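Local coordinates for protein LEOA (PDB 4AUR) that is a bacterial dynamin-like GTPase of enterotoxigenic Escherichia coli, probably binding GTP in its P-loop domain beside a long helical domain, at residues 257-260 / 261-264; 5-8 / 9-13; 368-371 / 372-375. One frame throughout, in Å; residues are numbered along the deposited sequence.

Contact 1. Residues 257-260 / 261-264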
ATOM      1  N   ALA A 257       5.834 -33.978  23.179  1.00 34.79           N
ATOM      2  CA  ALA A 257       4.836 -34.471  22.256  1.00 34.20           C
ATOM      3  C   ALA A 257       3.762 -33.412  22.119  1.00 32.96           C
ATOM      4  O   ALA A 257       3.235 -33.191  21.054  1.00 32.92           O
ATOM      5  CB  ALA A 257       4.256 -35.785  22.754  1.00 33.93           C
ATOM      6  N   THR A 258       3.489 -32.712  23.202  1.00 33.32           N
ATOM      7  CA  THR A 258       2.454 -31.712  23.190  1.00 33.33           C
ATOM      8  C   THR A 258       2.833 -30.504  22.356  1.00 32.34           C
ATOM      9  O   THR A 258       1.971 -29.930  21.722  1.00 33.53           O
ATOM     10  CB  THR A 258       2.060 -31.347  24.627  1.00 34.42           C
ATOM     11  OG1 THR A 258       1.149 -32.351  25.090  1.00 32.62           O
ATOM     12  CG2 THR A 258       1.409 -29.955  24.711  1.00 35.46           C
ATOM     13  N   GLU A 259       4.107 -30.137  22.336  1.00 32.16           N
ATOM     14  CA  GLU A 259       4.575 -29.011  21.529  1.00 32.64           C
ATOM     15  C   GLU A 259       4.632 -29.314  20.041  1.00 30.78           C
ATOM     16  O   GLU A 259       4.682 -28.401  19.229  1.00 30.85           O
ATOM     17  CB  GLU A 259       5.980 -28.576  21.974  1.00 36.12           C
ATOM     18  CG  GLU A 259       6.011 -27.814  23.281  1.00 40.95           C
ATOM     19  CD  GLU A 259       5.251 -26.500  23.201  1.00 45.40           C
ATOM     20  OE1 GLU A 259       5.574 -25.693  22.290  1.00 49.00           O
ATOM     21  OE2 GLU A 259       4.331 -26.287  24.032  1.00 44.15           O
ATOM     22  N   ILE A 260       4.696 -30.589  19.686  1.00 28.99           N
ATOM     23  CA  ILE A 260       4.865 -30.975  18.302  1.00 28.44           C
ATOM     24  C   ILE A 260       3.495 -30.957  17.724  1.00 28.80           C
ATOM     25  O   ILE A 260       3.266 -30.424  16.655  1.00 30.73           O
ATOM     26  CB  ILE A 260       5.459 -32.387  18.167  1.00 28.30           C
ATOM     27  CG1 ILE A 260       6.977 -32.333  18.298  1.00 27.98           C
ATOM     28  CG2 ILE A 260       5.101 -33.017  16.830  1.00 28.03           C
ATOM     29  CD1 ILE A 260       7.595 -33.685  18.563  1.00 28.11           C
ATOM     30  N   LEU A 261       2.585 -31.576  18.452  1.00 29.33           N
ATOM     31  CA  LEU A 261       1.195 -31.553  18.120  1.00 29.50           C
ATOM     32  C   LEU A 261       0.748 -30.147  17.845  1.00 31.09           C
ATOM     33  O   LEU A 261       0.037 -29.897  16.873  1.00 32.13           O
ATOM     34  CB  LEU A 261       0.401 -32.085  19.281  1.00 29.46           C
ATOM     35  CG  LEU A 261       0.515 -33.582  19.484  1.00 29.89           C
ATOM     36  CD1 LEU A 261      -0.063 -33.924  20.846  1.00 30.15           C
ATOM     37  CD2 LEU A 261      -0.192 -34.345  18.380  1.00 30.64           C
ATOM     38  N   LYS A 262       1.191 -29.237  18.706  1.00 33.27           N
ATOM     39  CA  LYS A 262       0.794 -27.831  18.677  1.00 34.67           C
ATOM     40  C   LYS A 262       1.121 -27.253  17.330  1.00 36.58           C
ATOM     41  O   LYS A 262       0.324 -26.520  16.765  1.00 40.98           O
ATOM     42  CB  LYS A 262       1.534 -27.079  19.777  1.00 37.15           C
ATOM     43  CG  LYS A 262       0.900 -25.784  20.193  1.00 40.62           C
ATOM     44  CD  LYS A 262       1.588 -25.188  21.419  1.00 43.51           C
ATOM     45  CE  LYS A 262       0.759 -25.327  22.691  1.00 47.90           C
ATOM     46  NZ  LYS A 262       0.734 -24.057  23.492  1.00 50.43           N
ATOM     47  N   THR A 263       2.282 -27.643  16.803  1.00 36.57           N
ATOM     48  CA  THR A 263       2.817 -27.103  15.574  1.00 37.07           C
ATOM     49  C   THR A 263       2.515 -27.958  14.356  1.00 36.24           C
ATOM     50  O   THR A 263       2.209 -27.444  13.292  1.00 38.08           O
ATOM     51  CB  THR A 263       4.350 -27.016  15.636  1.00 39.96           C
ATOM     52  OG1 THR A 263       4.793 -26.856  16.991  1.00 38.15           O
ATOM     53  CG2 THR A 263       4.830 -25.841  14.787  1.00 42.95           C
ATOM     54  N   ASN A 264       2.629 -29.267  14.507  1.00 33.59           N
ATOM     55  CA  ASN A 264       2.647 -30.165  13.370  1.00 31.23           C
ATOM     56  C   ASN A 264       1.257 -30.670  12.951  1.00 31.03           C
ATOM     57  O   ASN A 264       1.076 -31.122  11.816  1.00 31.93           O
ATOM     58  CB  ASN A 264       3.596 -31.327  13.690  1.00 30.73           C
ATOM     59  CG  ASN A 264       3.659 -32.376  12.594  1.00 30.18           C
ATOM     60  OD1 ASN A 264       3.414 -33.553  12.849  1.00 29.73           O
ATOM     61  ND2 ASN A 264       4.001 -31.966  11.378  1.00 30.49           N
TER

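Contact 2. Residues 5-8 / 9-13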
ATOM      1  N   LYS A   5      -6.735 -33.543  24.017  1.00 45.39           N
ATOM      2  CA  LYS A   5      -7.351 -32.218  24.063  1.00 46.69           C
ATOM      3  C   LYS A   5      -6.580 -31.250  23.165  1.00 42.78           C
ATOM      4  O   LYS A   5      -7.167 -30.330  22.604  1.00 42.11           O
ATOM      5  CB  LYS A   5      -7.402 -31.676  25.497  1.00 51.53           C
ATOM      6  CG  LYS A   5      -8.282 -30.439  25.678  1.00 58.24           C
ATOM      7  CD  LYS A   5      -7.977 -29.719  26.991  1.00 64.36           C
ATOM      8  CE  LYS A   5      -8.373 -28.245  26.953  1.00 70.08           C
ATOM      9  NZ  LYS A   5      -7.934 -27.486  28.167  1.00 73.99           N
ATOM     10  N   GLN A   6      -5.267 -31.453  23.053  1.00 37.26           N
ATOM     11  CA  GLN A   6      -4.417 -30.601  22.246  1.00 32.74           C
ATOM     12  C   GLN A   6      -4.714 -30.878  20.812  1.00 31.33           C
ATOM     13  O   GLN A   6      -4.762 -29.976  20.003  1.00 29.40           O
ATOM     14  CB  GLN A   6      -2.952 -30.889  22.508  1.00 33.05           C
ATOM     15  CG  GLN A   6      -2.000 -29.945  21.804  1.00 34.74           C
ATOM     16  CD  GLN A   6      -1.977 -28.550  22.411  1.00 37.70           C
ATOM     17  OE1 GLN A   6      -2.434 -27.589  21.791  1.00 39.10           O
ATOM     18  NE2 GLN A   6      -1.442 -28.432  23.625  1.00 38.58           N
ATOM     19  N   PHE A   7      -4.926 -32.144  20.494  1.00 29.55           N
ATOM     20  CA  PHE A   7      -5.202 -32.505  19.143  1.00 28.42           C
ATOM     21  C   PHE A   7      -6.539 -31.907  18.806  1.00 29.69           C
ATOM     22  O   PHE A   7      -6.642 -31.050  17.948  1.00 31.20           O
ATOM     23  CB  PHE A   7      -5.216 -34.016  18.970  1.00 27.71           C
ATOM     24  CG  PHE A   7      -5.677 -34.460  17.624  1.00 26.25           C
ATOM     25  CD1 PHE A   7      -4.786 -34.569  16.590  1.00 25.60           C
ATOM     26  CD2 PHE A   7      -7.009 -34.751  17.395  1.00 26.32           C
ATOM     27  CE1 PHE A   7      -5.207 -34.976  15.341  1.00 26.78           C
ATOM     28  CE2 PHE A   7      -7.441 -35.169  16.148  1.00 27.37           C
ATOM     29  CZ  PHE A   7      -6.540 -35.281  15.114  1.00 26.73           C
ATOM     30  N   SER A   8      -7.562 -32.316  19.529  1.00 32.34           N
ATOM     31  CA  SER A   8      -8.904 -31.845  19.239  1.00 34.67           C
ATOM     32  C   SER A   8      -8.916 -30.329  19.020  1.00 32.56           C
ATOM     33  O   SER A   8      -9.618 -29.859  18.133  1.00 30.97           O
ATOM     34  CB  SER A   8      -9.831 -32.213  20.379  1.00 34.78           C
ATOM     35  OG  SER A   8      -9.467 -31.427  21.484  1.00 38.02           O
ATOM     36  N   ILE A   9      -8.137 -29.601  19.830  1.00 31.47           N
ATOM     37  CA  ILE A   9      -7.949 -28.148  19.706  1.00 33.13           C
ATOM     38  C   ILE A   9      -7.234 -27.752  18.430  1.00 33.26           C
ATOM     39  O   ILE A   9      -7.636 -26.797  17.756  1.00 38.02           O
ATOM     40  CB  ILE A   9      -7.098 -27.561  20.860  1.00 34.46           C
ATOM     41  CG1 ILE A   9      -7.900 -27.475  22.148  1.00 36.57           C
ATOM     42  CG2 ILE A   9      -6.583 -26.156  20.531  1.00 35.00           C
ATOM     43  CD1 ILE A   9      -7.031 -27.327  23.392  1.00 38.26           C
ATOM     44  N   GLU A  10      -6.134 -28.431  18.124  1.00 32.37           N
ATOM     45  CA  GLU A  10      -5.411 -28.139  16.889  1.00 30.27           C
ATOM     46  C   GLU A  10      -6.254 -28.513  15.692  1.00 27.55           C
ATOM     47  O   GLU A  10      -6.238 -27.793  14.713  1.00 27.47           O
ATOM     48  CB  GLU A  10      -4.029 -28.783  16.854  1.00 29.77           C
ATOM     49  CG  GLU A  10      -3.051 -28.134  17.828  1.00 31.73           C
ATOM     50  CD  GLU A  10      -3.024 -26.595  17.772  1.00 35.55           C
ATOM     51  OE1 GLU A  10      -2.994 -25.997  16.661  1.00 37.69           O
ATOM     52  OE2 GLU A  10      -3.020 -25.963  18.856  1.00 39.43           O
ATOM     53  N   LYS A  11      -7.035 -29.582  15.782  1.00 25.20           N
ATOM     54  CA  LYS A  11      -8.001 -29.879  14.730  1.00 25.62           C
ATOM     55  C   LYS A  11      -8.930 -28.714  14.500  1.00 25.66           C
ATOM     56  O   LYS A  11      -9.109 -28.279  13.371  1.00 26.13           O
ATOM     57  CB  LYS A  11      -8.846 -31.097  15.042  1.00 25.78           C
ATOM     58  CG  LYS A  11      -9.400 -31.766  13.807  1.00 25.92           C
ATOM     59  CD  LYS A  11      -9.869 -33.178  14.089  1.00 26.59           C
ATOM     60  CE  LYS A  11     -11.376 -33.277  14.139  1.00 27.27           C
ATOM     61  NZ  LYS A  11     -11.756 -34.378  15.056  1.00 29.58           N
ATOM     62  N   GLN A  12      -9.513 -28.186  15.555  1.00 25.93           N
ATOM     63  CA  GLN A  12     -10.438 -27.078  15.377  1.00 28.52           C
ATOM     64  C   GLN A  12      -9.720 -25.853  14.821  1.00 28.40           C
ATOM     65  O   GLN A  12     -10.235 -25.187  13.929  1.00 30.18           O
ATOM     66  CB  GLN A  12     -11.153 -26.723  16.687  1.00 30.44           C
ATOM     67  CG  GLN A  12     -12.547 -26.118  16.510  1.00 32.52           C
ATOM     68  CD  GLN A  12     -13.525 -27.002  15.707  1.00 33.80           C
ATOM     69  OE1 GLN A  12     -14.527 -26.501  15.144  1.00 30.80           O
ATOM     70  NE2 GLN A  12     -13.241 -28.321  15.650  1.00 32.67           N
ATOM     71  N   ALA A  13      -8.530 -25.547  15.316  1.00 26.51           N
ATOM     72  CA  ALA A  13      -7.853 -24.368  14.801  1.00 25.82           C
ATOM     73  C   ALA A  13      -7.676 -24.463  13.300  1.00 24.36           C
ATOM     74  O   ALA A  13      -7.847 -23.488  12.603  1.00 27.32           O
ATOM     75  CB  ALA A  13      -6.517 -24.156  15.477  1.00 25.81           C
TER

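Contact 3. Residues 368-371 / 372-375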
ATOM      1  N   PHE A 368       0.106  61.741 -27.678  1.00 29.26           N
ATOM      2  CA  PHE A 368       1.090  60.667 -27.713  1.00 28.75           C
ATOM      3  C   PHE A 368       1.785  60.481 -26.381  1.00 28.92           C
ATOM      4  O   PHE A 368       2.064  59.356 -26.019  1.00 28.79           O
ATOM      5  CB  PHE A 368       2.153  60.934 -28.796  1.00 29.68           C
ATOM      6  CG  PHE A 368       3.084  59.791 -29.034  1.00 27.61           C
ATOM      7  CD1 PHE A 368       2.621  58.618 -29.584  1.00 28.26           C
ATOM      8  CD2 PHE A 368       4.408  59.888 -28.706  1.00 29.38           C
ATOM      9  CE1 PHE A 368       3.455  57.550 -29.808  1.00 27.94           C
ATOM     10  CE2 PHE A 368       5.266  58.819 -28.913  1.00 30.98           C
ATOM     11  CZ  PHE A 368       4.786  57.644 -29.471  1.00 29.26           C
ATOM     12  N   LYS A 369       2.072  61.566 -25.662  1.00 27.24           N
ATOM     13  CA  LYS A 369       2.856  61.465 -24.437  1.00 27.96           C
ATOM     14  C   LYS A 369       2.024  60.872 -23.311  1.00 28.03           C
ATOM     15  O   LYS A 369       2.539  60.171 -22.449  1.00 30.30           O
ATOM     16  CB  LYS A 369       3.387  62.827 -24.003  1.00 30.25           C
ATOM     17  CG  LYS A 369       4.511  62.752 -22.982  1.00 33.96           C
ATOM     18  CD  LYS A 369       5.125  64.116 -22.716  1.00 37.60           C
ATOM     19  CE  LYS A 369       6.442  64.008 -21.953  1.00 41.16           C
ATOM     20  NZ  LYS A 369       7.152  65.328 -21.914  1.00 42.60           N
ATOM     21  N   LEU A 370       0.743  61.188 -23.308  1.00 25.90           N
ATOM     22  CA  LEU A 370      -0.180  60.652 -22.353  1.00 23.61           C
ATOM     23  C   LEU A 370      -0.381  59.190 -22.647  1.00 24.67           C
ATOM     24  O   LEU A 370      -0.357  58.355 -21.757  1.00 27.00           O
ATOM     25  CB  LEU A 370      -1.509  61.348 -22.499  1.00 22.74           C
ATOM     26  CG  LEU A 370      -2.533  60.917 -21.480  1.00 22.52           C
ATOM     27  CD1 LEU A 370      -1.980  61.168 -20.089  1.00 23.15           C
ATOM     28  CD2 LEU A 370      -3.803  61.696 -21.693  1.00 22.21           C
ATOM     29  N   HIS A 371      -0.592  58.881 -23.909  1.00 23.67           N
ATOM     30  CA  HIS A 371      -0.817  57.526 -24.331  1.00 24.08           C
ATOM     31  C   HIS A 371       0.303  56.588 -23.835  1.00 23.79           C
ATOM     32  O   HIS A 371       0.064  55.579 -23.182  1.00 22.59           O
ATOM     33  CB  HIS A 371      -0.942  57.507 -25.845  1.00 24.19           C
ATOM     34  CG  HIS A 371      -0.734  56.168 -26.448  1.00 25.03           C
ATOM     35  ND1 HIS A 371      -1.694  55.181 -26.409  1.00 26.94           N
ATOM     36  CD2 HIS A 371       0.316  55.652 -27.122  1.00 26.99           C
ATOM     37  CE1 HIS A 371      -1.243  54.109 -27.038  1.00 28.04           C
ATOM     38  NE2 HIS A 371      -0.020  54.365 -27.475  1.00 28.69           N
ATOM     39  N   LEU A 372       1.534  56.956 -24.107  1.00 23.96           N
ATOM     40  CA  LEU A 372       2.649  56.159 -23.662  1.00 23.34           C
ATOM     41  C   LEU A 372       2.661  55.994 -22.183  1.00 23.79           C
ATOM     42  O   LEU A 372       3.158  54.990 -21.721  1.00 25.57           O
ATOM     43  CB  LEU A 372       3.975  56.807 -24.017  1.00 23.33           C
ATOM     44  CG  LEU A 372       4.289  56.920 -25.479  1.00 23.13           C
ATOM     45  CD1 LEU A 372       5.726  57.375 -25.580  1.00 23.71           C
ATOM     46  CD2 LEU A 372       4.052  55.597 -26.182  1.00 23.80           C
ATOM     47  N   ARG A 373       2.199  56.976 -21.419  1.00 24.16           N
ATOM     48  CA  ARG A 373       2.282  56.792 -19.979  1.00 26.45           C
ATOM     49  C   ARG A 373       1.133  55.956 -19.431  1.00 25.69           C
ATOM     50  O   ARG A 373       1.339  55.117 -18.589  1.00 26.43           O
ATOM     51  CB  ARG A 373       2.567  58.077 -19.194  1.00 26.78           C
ATOM     52  CG  ARG A 373       1.558  59.172 -19.267  1.00 28.67           C
ATOM     53  CD  ARG A 373       2.120  60.424 -18.598  1.00 29.23           C
ATOM     54  NE  ARG A 373       2.372  60.194 -17.181  1.00 29.42           N
ATOM     55  CZ  ARG A 373       1.858  60.893 -16.174  1.00 30.46           C
ATOM     56  NH1 ARG A 373       1.043  61.926 -16.372  1.00 30.11           N
ATOM     57  NH2 ARG A 373       2.187  60.552 -14.932  1.00 32.38           N
ATOM     58  N   ILE A 374      -0.060  56.127 -19.954  1.00 26.39           N
ATOM     59  CA  ILE A 374      -1.111  55.173 -19.695  1.00 25.29           C
ATOM     60  C   ILE A 374      -0.684  53.760 -20.117  1.00 26.79           C
ATOM     61  O   ILE A 374      -0.892  52.783 -19.395  1.00 26.65           O
ATOM     62  CB  ILE A 374      -2.382  55.558 -20.450  1.00 24.95           C
ATOM     63  CG1 ILE A 374      -2.952  56.848 -19.868  1.00 24.71           C
ATOM     64  CG2 ILE A 374      -3.403  54.412 -20.438  1.00 25.30           C
ATOM     65  CD1 ILE A 374      -4.230  57.313 -20.549  1.00 25.46           C
ATOM     66  N   LYS A 375      -0.111  53.641 -21.302  1.00 28.22           N
ATOM     67  CA  LYS A 375       0.217  52.327 -21.836  1.00 29.30           C
ATOM     68  C   LYS A 375       1.187  51.564 -20.952  1.00 29.79           C
ATOM     69  O   LYS A 375       1.099  50.367 -20.800  1.00 33.93           O
ATOM     70  CB  LYS A 375       0.808  52.463 -23.218  1.00 29.84           C
ATOM     71  CG  LYS A 375       1.567  51.236 -23.610  1.00 33.47           C
ATOM     72  CD  LYS A 375       1.500  50.942 -25.073  1.00 35.62           C
ATOM     73  CE  LYS A 375       2.409  49.760 -25.352  1.00 37.13           C
ATOM     74  NZ  LYS A 375       1.667  48.811 -26.212  1.00 39.28           N
TER

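Contact 1. Residues 257-260 / 261-264
Thr263 and Glu259 meet one turn apart in a local contact within helix 250-273, which packs beside the GTPase sheet. Thr263 turns its hydroxyl back onto the helix. Its OG1 donates to Glu259 O at 2.7 Å, arriving almost head-on to the carbonyl. OG1 lies beside the backbone N, roughly opposite the carbonyl carbon, with chi1 (-28°) off the staggered value. The backbone N of Thr263 reaches Glu259 O only weakly, at 3.5 Å. The hydroxyl therefore supplies the shorter bond to this carbonyl. Two residues earlier Ala257 O takes two donors from one face of its plane, Leu261 N at 3.1 Å and Ile260 N. On the solvent side Glu259 and Lys262 run side by side and point the same way. Glu259 OE2 lies 4.3 Å from Lys262 NZ, too far for a salt bridge, though the opposite charges may still attract. On the inner side Ile260 CG2 lies 3.9 Å from Asn264 CB, an aliphatic contact along one face. That face meets the sheet: Ala257, Ile260 and Leu261 touch Leu140 of strand 140-146, and Ala257 and Ile260 touch Ile173 of strand 172-177. Thr258, Leu261 and Lys262 meet Gln6 of helix 3-30.

Contact 2. Residues 5-8 / 9-13
Phe7 and Lys11 meet one turn apart on helix 3-30, the N-terminal alpha-helix that packs against helix 250-273. The contact is local and follows the i to i+4 spacing of the helix. Two pairs are apolar. Lys11 brings the middle of its chain to the Phe7 ring, with CD 3.8 Å from CE2. The chain bends at chi3 (105°), and beyond the bend NZ makes weak hydrogen bonds to the backbone oxygens of Glu50 and Asp52. The Phe7 ring also makes an edge-to-face contact with His139. On another side of the helix, Lys5 and Ile9 cross at a slant, and Lys5 CE lies 3.9 Å from Ile9 CD1. One pair is polar. Gln6 and Glu10 lie side by side, pointing the same way, with amide and carboxylate planes 27° apart. Gln6 OE1 and Glu10 OE2 are 3.4 Å apart and both are acceptors, so this is proximity without a hydrogen bond. Both residues face helix 250-273: Gln6 touches Thr258 and Lys262, and Glu10 touches Val265 and Pro266. The backbone bonds continue from turn to turn, and Gln12 N donates to Ser8 O. Lys5 O takes two donors, both from above the same face of its carbonyl plane: Ile9 N at 3.0 Å and Ser8 OG at 2.8 Å.

Contact 3. Residues 368-371 / 372-375
Phe368 and Leu372 are joined by the first of three good i to i+4 backbone bonds here, Leu372 N to Phe368 O at 3.1 Å; the others are Ile374 N to Leu370 O and Lys375 N to His371 O. Arg373 N has only weak bonds, to Lys369 O and Leu370 O. The side chains of Phe368 and Leu372 form a CH-pi contact. Leu372 CG sits over one face of the Phe368 ring, 4.2 Å from its centroid and 17° off the ring normal. The position is offset toward the rim. Leu372 CD1 comes down on the CE2 side of the ring, 3.7 Å from that atom. CD2 of Leu372 lies near Phe368 CZ and also 3.9 Å from His371 CD2. CD2 thus touches both rings, while CD1 and CG meet that of Phe368 alone. The contact belongs to the opening turns of helix 368-408, a long helix of the dynamin-like helical domain. Leu370 and Ile374 occupy its buried side. They cross at an angle, with Leu370 CG 4.1 Å from Ile374 CD1. Leu370 reaches Leu339 of helix 275-343, while Ile374 rests on Pro510 and Phe511 of helix 489-518. Arg373 adds its aliphatic part. Its CG stands between the backbone N and the carbonyl carbon (chi1 63°), which places CG 4.1 Å from Leu370 CD1. Arg373 also touches Met335 of helix 275-343. The imidazole of His371 stacks on Trp457. Lys375 turns its end away, and its NZ makes a long, weak ion pair with Asp379.

Contacts 1 and 2 are neighbours, with centres 10 Å apart. They lie on two helices that pack together, and Gln6 and Glu10 of contact 2 touch Thr258, Leu261 and Lys262 of contact 1. Contact 3 is remote, about 97 Å from either by centres, on the other side of the chain's centre. All three are partly buried turns of helix. Contact 1 has an apolar face toward the GTPase sheet and a charged outer side. Contact 2 mixes lysine methylenes with aromatic and aliphatic partners and sets two acceptors together. Contact 3 holds its leucine-isoleucine pair between stalk helices and leaves its aromatic CH-pi pair exposed.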